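Local coordinates for putative uncharacterized protein (Magnetospirillum magneticum, PDB 3TBN) that binds two [2Fe-2S] clusters through its paired CDGSH-type domains, its wider role in the cell not being established, at residues 74-78 with 79-83. Numbering follows the deposited sequence.
Sequences SKAPP and LCDGT. With FES (Fe2/s2 (inorganic) cluster), chain C.
The side chain of S74 bonds to the L79 carbonyl and that of D81 to the K75 backbone, and the two side chains meet, S74 OG to D81 CG 3.3 Å, clamping the turn between them. The S74 hydroxyl donates to the L79 carbonyl, OG to O 2.7 Å, nearly in line with the C=O bond (166°), and the same OG accepts from the A76 backbone N two residues on, an ST turn. With OG anti to the S74 backbone N (chi1 175°), the hydroxyl turns into the loop while S74 CB lies 3.8 Å from sulfide S2 of the cluster.

The carboxylate of D81 is used at both oxygens. D81 OD2 accepts from the K75 backbone N at 2.9 Å, met from above the carboxylate plane. D81 OD1 accepts from T83 OG1 at 2.6 Å and from T83 N at 3.0 Å, the hydroxyl on the syn side and somewhat out of the plane, the N-H on the anti side and further out, closing an Asx turn. Chi1 of 72° brings the D81 carboxylate to the K75 N-H and the T83 donors, and these three bonds should restrict its rotation. The K75 chain, bent at chi2, crosses T83 at about a right angle.

L79 N donates to A76 O at 3.2 Å, closing a type VIa turn with the cis P77-P78 peptide at its centre. C80 SG binds FE1 at 2.3 Å, with H84 ND1 on the same iron, as in the three-cysteine, one-histidine site characteristic of CDGSH proteins. The loop follows strand 64-68: P78 and L79 pack on F68, C80 shares a backbone hydrogen bond with Y67, and both prolines touch W32 of strand 30-32.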
loop_
_atom_site.group_PDB
_atom_site.type_symbol
_atom_site.label_atom_id
_atom_site.label_comp_id
_atom_site.label_asym_id
_atom_site.label_seq_id
_atom_site.Cartn_x
_atom_site.Cartn_y
_atom_site.Cartn_z
ATOM N N SER A 74 1.180 2.289 6.842
ATOM C CA SER A 74 -0.022 2.141 7.651
ATOM C C SER A 74 0.106 0.964 8.610
ATOM O O SER A 74 0.630 -0.090 8.249
ATOM C CB SER A 74 -1.238 1.921 6.768
ATOM O OG SER A 74 -2.370 1.669 7.580
ATOM N N LYS A 75 -0.397 1.140 9.827
ATOM C CA LYS A 75 -0.457 0.047 10.787
ATOM C C LYS A 75 -1.706 -0.812 10.584
ATOM O O LYS A 75 -1.888 -1.819 11.267
ATOM C CB LYS A 75 -0.411 0.583 12.220
ATOM C CG LYS A 75 0.986 0.957 12.705
ATOM C CD LYS A 75 1.448 2.292 12.152
ATOM C CE LYS A 75 2.527 2.920 13.032
ATOM N NZ LYS A 75 3.857 2.267 12.888
ATOM N N ALA A 76 -2.563 -0.405 9.650
ATOM C CA ALA A 76 -3.780 -1.143 9.323
ATOM C C ALA A 76 -3.859 -1.347 7.812
ATOM O O ALA A 76 -4.832 -0.956 7.169
ATOM C CB ALA A 76 -5.000 -0.389 9.823
ATOM N N PRO A 77 -2.822 -1.961 7.229
ATOM C CA PRO A 77 -2.833 -2.143 5.775
ATOM C C PRO A 77 -4.050 -2.955 5.344
ATOM O O PRO A 77 -4.486 -3.837 6.085
ATOM C CB PRO A 77 -1.529 -2.904 5.507
ATOM C CG PRO A 77 -1.194 -3.566 6.806
ATOM C CD PRO A 77 -1.679 -2.633 7.869
ATOM N N PRO A 78 -4.579 -2.695 4.139
ATOM C CA PRO A 78 -4.038 -1.834 3.083
ATOM C C PRO A 78 -4.545 -0.394 3.094
ATOM O O PRO A 78 -4.269 0.339 2.149
ATOM C CB PRO A 78 -4.550 -2.523 1.825
ATOM C CG PRO A 78 -5.905 -3.014 2.234
ATOM C CD PRO A 78 -5.746 -3.460 3.665
ATOM N N LEU A 79 -5.298 -0.007 4.118
ATOM C CA LEU A 79 -5.943 1.301 4.133
ATOM C C LEU A 79 -5.116 2.325 4.902
ATOM O O LEU A 79 -4.386 1.984 5.830
ATOM C CB LEU A 79 -7.344 1.189 4.740
ATOM C CG LEU A 79 -8.278 0.215 4.021
ATOM C CD1 LEU A 79 -9.636 0.205 4.699
ATOM C CD2 LEU A 79 -8.415 0.561 2.545
ATOM N N CYS A 80 -5.246 3.585 4.504
ATOM C CA CYS A 80 -4.615 4.701 5.191
ATOM C C CYS A 80 -5.141 4.814 6.616
ATOM O O CYS A 80 -6.352 4.802 6.836
ATOM C CB CYS A 80 -4.914 5.991 4.424
ATOM S SG CYS A 80 -4.258 7.496 5.165
ATOM N N ASP A 81 -4.229 4.919 7.578
ATOM C CA ASP A 81 -4.610 5.149 8.968
ATOM C C ASP A 81 -3.991 6.429 9.521
ATOM O O ASP A 81 -4.031 6.678 10.727
ATOM C CB ASP A 81 -4.249 3.949 9.850
ATOM C CG ASP A 81 -2.760 3.808 10.081
ATOM O OD1 ASP A 81 -1.976 4.541 9.450
ATOM O OD2 ASP A 81 -2.369 2.940 10.888
ATOM N N GLY A 82 -3.434 7.247 8.634
ATOM C CA GLY A 82 -2.844 8.517 9.017
ATOM C C GLY A 82 -1.357 8.474 9.329
ATOM O O GLY A 82 -0.759 9.511 9.605
ATOM N N THR A 83 -0.753 7.292 9.283
ATOM C CA THR A 83 0.669 7.155 9.584
ATOM C C THR A 83 1.522 8.032 8.666
ATOM O O THR A 83 2.575 8.515 9.070
ATOM C CB THR A 83 1.116 5.688 9.496
ATOM O OG1 THR A 83 0.425 4.923 10.491
ATOM C CG2 THR A 83 2.618 5.564 9.721
HETATM FE FE1 FES C . -1.941 7.294 4.991
HETATM FE FE2 FES C . -0.056 5.426 4.388
HETATM S S1 FES C . -0.938 6.950 3.025
HETATM S S2 FES C . -1.101 5.722 6.324
#